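Side-chain contacts in FERM, ARHGEF and pleckstrin domain-containing protein 2 (Mus musculus, PDB 6D2K), which activates, as a whole protein, the small GTPase RAC1 by guanine nucleotide exchange, taking part in semaphorin responses, actin remodelling and integrin regulation: residues 46-51 with 102-107; 50-55 with 108-113. All coordinates share one frame; numbering follows the deposited sequence.

Interaction 1: 46-51 with 102-107; sequences CDYFGL and YLFALQ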
loop_
_atom_site.group_PDB
_atom_site.type_symbol
_atom_site.label_atom_id
_atom_site.label_comp_id
_atom_site.label_asym_id
_atom_site.label_seq_id
_atom_site.Cartn_x
_atom_site.Cartn_y
_atom_site.Cartn_z
ATOM N N CYS A 46 -11.618 4.560 -7.988
ATOM C CA CYS A 46 -11.614 3.540 -6.954
ATOM C C CYS A 46 -10.832 2.288 -7.356
ATOM O O CYS A 46 -10.483 1.488 -6.489
ATOM C CB CYS A 46 -13.052 3.157 -6.590
ATOM S SG CYS A 46 -14.005 2.576 -8.011
ATOM N N ASP A 47 -10.540 2.110 -8.642
ATOM C CA ASP A 47 -9.839 0.896 -9.082
ATOM C C ASP A 47 -8.406 0.787 -8.546
ATOM O O ASP A 47 -7.811 -0.295 -8.553
ATOM C CB ASP A 47 -9.893 0.701 -10.611
ATOM C CG ASP A 47 -9.385 1.911 -11.396
ATOM O OD1 ASP A 47 -8.744 1.700 -12.450
ATOM O OD2 ASP A 47 -9.645 3.062 -10.985
ATOM N N TYR A 48 -7.878 1.896 -8.034
ATOM C CA TYR A 48 -6.541 1.882 -7.437
ATOM C C TYR A 48 -6.547 1.392 -6.001
ATOM O O TYR A 48 -5.484 1.169 -5.432
ATOM C CB TYR A 48 -5.907 3.276 -7.452
ATOM C CG TYR A 48 -5.535 3.740 -8.837
ATOM C CD1 TYR A 48 -4.301 3.424 -9.387
ATOM C CD2 TYR A 48 -6.428 4.478 -9.598
ATOM C CE1 TYR A 48 -3.964 3.829 -10.664
ATOM C CE2 TYR A 48 -6.097 4.875 -10.884
ATOM C CZ TYR A 48 -4.873 4.551 -11.401
ATOM O OH TYR A 48 -4.542 4.960 -12.674
ATOM N N PHE A 49 -7.735 1.217 -5.429
ATOM C CA PHE A 49 -7.857 1.040 -3.985
ATOM C C PHE A 49 -8.433 -0.309 -3.588
ATOM O O PHE A 49 -9.008 -1.022 -4.410
ATOM C CB PHE A 49 -8.723 2.153 -3.373
ATOM C CG PHE A 49 -8.121 3.529 -3.509
ATOM C CD1 PHE A 49 -7.400 4.085 -2.474
ATOM C CD2 PHE A 49 -8.255 4.251 -4.690
ATOM C CE1 PHE A 49 -6.847 5.348 -2.592
ATOM C CE2 PHE A 49 -7.700 5.519 -4.811
ATOM C CZ PHE A 49 -6.991 6.062 -3.769
ATOM N N GLY A 50 -8.260 -0.633 -2.310
ATOM C CA GLY A 50 -8.840 -1.830 -1.730
ATOM C C GLY A 50 -9.091 -1.645 -0.250
ATOM O O GLY A 50 -8.868 -0.559 0.310
ATOM N N LEU A 51 -9.589 -2.704 0.386
ATOM C CA LEU A 51 -9.739 -2.736 1.827
ATOM C C LEU A 51 -8.915 -3.902 2.326
ATOM O O LEU A 51 -8.934 -4.971 1.729
ATOM C CB LEU A 51 -11.204 -2.942 2.215
ATOM C CG LEU A 51 -12.182 -1.822 1.842
ATOM C CD1 LEU A 51 -13.592 -2.257 2.234
ATOM C CD2 LEU A 51 -11.806 -0.535 2.532
ATOM N N TYR A 102 -5.061 13.438 -3.156
ATOM C CA TYR A 102 -5.175 13.631 -1.708
ATOM C C TYR A 102 -5.098 12.280 -0.977
ATOM O O TYR A 102 -4.316 12.124 -0.043
ATOM C CB TYR A 102 -6.479 14.367 -1.382
ATOM C CG TYR A 102 -6.938 14.274 0.054
ATOM C CD1 TYR A 102 -6.187 14.815 1.094
ATOM C CD2 TYR A 102 -8.142 13.656 0.368
ATOM C CE1 TYR A 102 -6.624 14.731 2.409
ATOM C CE2 TYR A 102 -8.595 13.578 1.680
ATOM C CZ TYR A 102 -7.833 14.121 2.695
ATOM O OH TYR A 102 -8.271 14.049 3.997
ATOM N N LEU A 103 -5.885 11.304 -1.417
ATOM C CA LEU A 103 -5.818 9.978 -0.782
ATOM C C LEU A 103 -4.438 9.336 -0.922
ATOM O O LEU A 103 -3.953 8.703 0.014
ATOM C CB LEU A 103 -6.903 9.048 -1.320
ATOM C CG LEU A 103 -8.338 9.457 -0.970
ATOM C CD1 LEU A 103 -9.278 8.330 -1.375
ATOM C CD2 LEU A 103 -8.501 9.818 0.510
ATOM N N PHE A 104 -3.793 9.508 -2.077
ATOM C CA PHE A 104 -2.445 8.959 -2.239
ATOM C C PHE A 104 -1.448 9.622 -1.286
ATOM O O PHE A 104 -0.579 8.952 -0.736
ATOM C CB PHE A 104 -1.953 9.074 -3.694
ATOM C CG PHE A 104 -2.199 7.833 -4.517
ATOM C CD1 PHE A 104 -1.145 6.992 -4.848
ATOM C CD2 PHE A 104 -3.472 7.506 -4.965
ATOM C CE1 PHE A 104 -1.351 5.840 -5.594
ATOM C CE2 PHE A 104 -3.690 6.347 -5.726
ATOM C CZ PHE A 104 -2.624 5.515 -6.041
ATOM N N ALA A 105 -1.551 10.931 -1.099
ATOM C CA ALA A 105 -0.669 11.597 -0.144
ATOM C C ALA A 105 -0.878 11.049 1.270
ATOM O O ALA A 105 0.100 10.871 2.017
ATOM C CB ALA A 105 -0.879 13.120 -0.172
ATOM N N LEU A 106 -2.134 10.774 1.628
ATOM C CA LEU A 106 -2.444 10.198 2.944
ATOM C C LEU A 106 -1.880 8.783 3.061
ATOM O O LEU A 106 -1.421 8.372 4.127
ATOM C CB LEU A 106 -3.962 10.161 3.196
ATOM C CG LEU A 106 -4.644 11.523 3.426
ATOM C CD1 LEU A 106 -6.126 11.327 3.755
ATOM C CD2 LEU A 106 -3.936 12.264 4.549
ATOM N N GLN A 107 -1.904 8.036 1.960
ATOM C CA GLN A 107 -1.362 6.679 1.980
ATOM C C GLN A 107 0.144 6.729 2.202
ATOM O O GLN A 107 0.704 5.955 2.986
ATOM C CB GLN A 107 -1.678 5.969 0.660
ATOM C CG GLN A 107 -0.965 4.619 0.472
ATOM C CD GLN A 107 -1.492 3.546 1.387
ATOM O OE1 GLN A 107 -0.746 2.942 2.159
ATOM N NE2 GLN A 107 -2.766 3.292 1.303
#
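With CG set opposite its own carbonyl carbon (chi1 -64°), F49 sends its ring from the start of strand 49-54 toward helix 98-113, where L103 and F104 receive it. F104 answers with chi1 -95°, displaced from the usual staggered value, and its ring swings round to the far end of the F49 ring. The two rings meet obliquely, their centroids 5.7 Å apart and their planes at 77°; F49 CZ comes to 3.8 Å from F104 CE2. L103 crosses F49 at about a right angle and takes the same end of the ring: its CB lies 3.9 Å from F49 CZ, and its CD1 is 4.0 Å from F49 CE1. The same corner of F104 has a second, looser neighbour: Y48 CB lies near the ring plane, 4.2 Å from F104 CE2. The 3-10 turn 46-48 ends with Y48 and hands on to F49 at the start of the strand; F49 N bonds to C46 O at 3.0 Å, and that same carbonyl oxygen sits in plane at the edge of the F49 ring. In this FERM domain, one piece of the longer protein, the ubiquitin-like N-terminal lobe here meets the first helix of the helical central lobe. V85 touches both phenylalanines, W38 packs on F49 and L184 on F104, while the Y48 ring makes an edge-to-face pair with F283 of the C-terminal helix. Large, flat phenylalanines suit a place where side chains must bridge well-separated backbones, F49 CA being 9.7 Å from L103 CA. Having no hydrogen bond or charge pair across it, the interface depends on shape and burial of apolar surface.

Interaction 2: 50-55 with 108-113; sequences GLEFKN and LKRDLL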
loop_
_atom_site.group_PDB
_atom_site.type_symbol
_atom_site.label_atom_id
_atom_site.label_comp_id
_atom_site.label_asym_id
_atom_site.label_seq_id
_atom_site.Cartn_x
_atom_site.Cartn_y
_atom_site.Cartn_z
ATOM N N GLY A 50 -8.260 -0.633 -2.310
ATOM C CA GLY A 50 -8.840 -1.830 -1.730
ATOM C C GLY A 50 -9.091 -1.645 -0.250
ATOM O O GLY A 50 -8.868 -0.559 0.310
ATOM N N LEU A 51 -9.589 -2.704 0.386
ATOM C CA LEU A 51 -9.739 -2.736 1.827
ATOM C C LEU A 51 -8.915 -3.902 2.326
ATOM O O LEU A 51 -8.934 -4.971 1.729
ATOM C CB LEU A 51 -11.204 -2.942 2.215
ATOM C CG LEU A 51 -12.182 -1.822 1.842
ATOM C CD1 LEU A 51 -13.592 -2.257 2.234
ATOM C CD2 LEU A 51 -11.806 -0.535 2.532
ATOM N N GLU A 52 -8.170 -3.691 3.402
ATOM C CA GLU A 52 -7.300 -4.736 3.908
ATOM C C GLU A 52 -7.570 -4.963 5.385
ATOM O O GLU A 52 -8.059 -4.077 6.090
ATOM C CB GLU A 52 -5.824 -4.387 3.677
ATOM C CG GLU A 52 -5.393 -3.011 4.202
ATOM C CD GLU A 52 -3.927 -2.705 3.938
ATOM O OE1 GLU A 52 -3.437 -1.651 4.409
ATOM O OE2 GLU A 52 -3.263 -3.514 3.265
ATOM N N PHE A 53 -7.262 -6.170 5.843
ATOM C CA PHE A 53 -7.381 -6.495 7.252
ATOM C C PHE A 53 -6.159 -7.286 7.699
ATOM O O PHE A 53 -5.464 -7.894 6.888
ATOM C CB PHE A 53 -8.682 -7.250 7.547
ATOM C CG PHE A 53 -8.859 -8.507 6.742
ATOM C CD1 PHE A 53 -8.530 -9.742 7.274
ATOM C CD2 PHE A 53 -9.384 -8.450 5.466
ATOM C CE1 PHE A 53 -8.700 -10.893 6.536
ATOM C CE2 PHE A 53 -9.553 -9.593 4.718
ATOM C CZ PHE A 53 -9.218 -10.818 5.251
ATOM N N LYS A 54 -5.882 -7.247 8.992
ATOM C CA LYS A 54 -4.703 -7.900 9.534
ATOM C C LYS A 54 -5.111 -9.264 10.067
ATOM O O LYS A 54 -6.050 -9.373 10.846
ATOM C CB LYS A 54 -4.106 -7.038 10.648
ATOM C CG LYS A 54 -2.592 -7.090 10.752
ATOM C CD LYS A 54 -2.089 -6.063 11.766
ATOM C CE LYS A 54 -0.569 -6.030 11.819
ATOM N NZ LYS A 54 -0.068 -5.037 12.810
ATOM N N ASN A 55 -4.423 -10.310 9.629
ATOM C CA ASN A 55 -4.754 -11.658 10.079
ATOM C C ASN A 55 -4.075 -11.991 11.401
ATOM O O ASN A 55 -3.314 -11.183 11.936
ATOM C CB ASN A 55 -4.399 -12.689 9.005
ATOM C CG ASN A 55 -2.925 -12.697 8.666
ATOM O OD1 ASN A 55 -2.087 -12.246 9.446
ATOM N ND2 ASN A 55 -2.601 -13.215 7.492
ATOM N N LEU A 108 0.808 7.642 1.505
ATOM C CA LEU A 108 2.251 7.779 1.645
ATOM C C LEU A 108 2.622 8.255 3.042
ATOM O O LEU A 108 3.634 7.812 3.596
ATOM C CB LEU A 108 2.804 8.712 0.561
ATOM C CG LEU A 108 2.668 8.076 -0.827
ATOM C CD1 LEU A 108 2.833 9.177 -1.867
ATOM C CD2 LEU A 108 3.666 6.922 -1.049
ATOM N N LYS A 109 1.798 9.139 3.612
ATOM C CA LYS A 109 1.949 9.551 4.996
ATOM C C LYS A 109 1.905 8.325 5.906
ATOM O O LYS A 109 2.750 8.187 6.784
ATOM C CB LYS A 109 0.874 10.579 5.378
ATOM C CG LYS A 109 0.845 10.925 6.866
ATOM C CD LYS A 109 -0.252 11.929 7.174
ATOM C CE LYS A 109 -0.429 12.064 8.679
ATOM N NZ LYS A 109 -1.573 12.930 9.056
ATOM N N ARG A 110 0.929 7.449 5.686
ATOM C CA ARG A 110 0.823 6.235 6.499
ATOM C C ARG A 110 2.044 5.333 6.313
ATOM O O ARG A 110 2.570 4.787 7.295
ATOM C CB ARG A 110 -0.458 5.459 6.182
ATOM C CG ARG A 110 -0.488 4.070 6.822
ATOM C CD ARG A 110 -1.451 3.113 6.106
ATOM N NE ARG A 110 -2.822 3.473 6.374
ATOM C CZ ARG A 110 -3.874 3.051 5.684
ATOM N NH1 ARG A 110 -3.725 2.246 4.644
ATOM N NH2 ARG A 110 -5.079 3.471 6.035
ATOM N N ASP A 111 2.501 5.168 5.069
ATOM C CA ASP A 111 3.644 4.297 4.803
ATOM C C ASP A 111 4.913 4.835 5.440
ATOM O O ASP A 111 5.775 4.075 5.858
ATOM C CB ASP A 111 3.844 4.094 3.289
ATOM C CG ASP A 111 2.746 3.255 2.661
ATOM O OD1 ASP A 111 2.635 3.262 1.418
ATOM O OD2 ASP A 111 1.995 2.582 3.403
ATOM N N LEU A 112 5.025 6.153 5.529
ATOM C CA LEU A 112 6.168 6.760 6.214
ATOM C C LEU A 112 6.089 6.469 7.722
ATOM O O LEU A 112 7.068 6.024 8.331
ATOM C CB LEU A 112 6.216 8.267 5.923
ATOM C CG LEU A 112 7.392 9.061 6.495
ATOM C CD1 LEU A 112 8.695 8.629 5.868
ATOM C CD2 LEU A 112 7.171 10.557 6.271
ATOM N N LEU A 113 4.914 6.680 8.306
ATOM C CA LEU A 113 4.699 6.464 9.738
ATOM C C LEU A 113 4.941 5.010 10.130
ATOM O O LEU A 113 5.539 4.718 11.174
ATOM C CB LEU A 113 3.273 6.871 10.119
ATOM C CG LEU A 113 2.829 6.572 11.555
ATOM C CD1 LEU A 113 3.696 7.325 12.559
ATOM C CD2 LEU A 113 1.364 6.920 11.744
HETATM O O HOH W 1 -1.610 0.367 3.709
#
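R110 is the residue of 108-113 that reaches E52 across the gap; just before it, K109 leaves the helix in another direction, making a weak, long ion pair with E135. R110 itself has CG anti to its amide nitrogen (chi1 170°), and a bend at chi3 turns the guanidinium round so that NH1 leads. E52, its chain extended beyond CG, slides past R110 in the opposite sense, and the carboxylate and guanidinium planes are 29° apart. The direct salt bridge is long, 3.9 Å from E52 OE1 to R110 NH1, and no N-H points at the oxygen, which lies well out of the guanidinium plane. A water makes the hydrogen-bonded link instead: it accepts from R110 NH1 at 3.0 Å and donates to E52 OE1 at 2.8 Å. The strand 49-54 belongs to the beta-grasp sheet of the ubiquitin-like lobe, and helix 98-113 to the helical central lobe of the FERM domain, so this bridge spans two lobes. Each charged end also has a partner on strand 79-85: E52 OE1 forms a salt bridge with R82 NE, and R110 NH1 donates to the L83 carbonyl oxygen, so that R82 and R110 approach each other round the carboxylate of E52, whose negative charge probably makes their closeness tolerable. A long, flexible arginine suits this spot because the CA atoms of E52 and R110 are 13.9 Å apart. Next along, D111 is buried and turns its acid to R196 in a salt bridge through OD1, while OD2 remains 7.0 Å from E52 OE1.

Overall arrangement
Both interactions join strand 49-54 to helix 98-113, and so the ubiquitin-like lobe to the helical central lobe. The centres of the two contacts are about 10 Å apart. Interaction 1 lies at the start of the strand and in the middle of the helix; interaction 2 follows one step further along each. The first is a buried apolar contact, almost five times larger in buried area (189 against 38 Å²) and dry of polar links. The second is only partly buried, where the elements stand further apart, and long charged chains with a water span the gap. Strand 79-85 lies beside both, offering an aliphatic side chain to one, an arginine and a backbone carbonyl to the other.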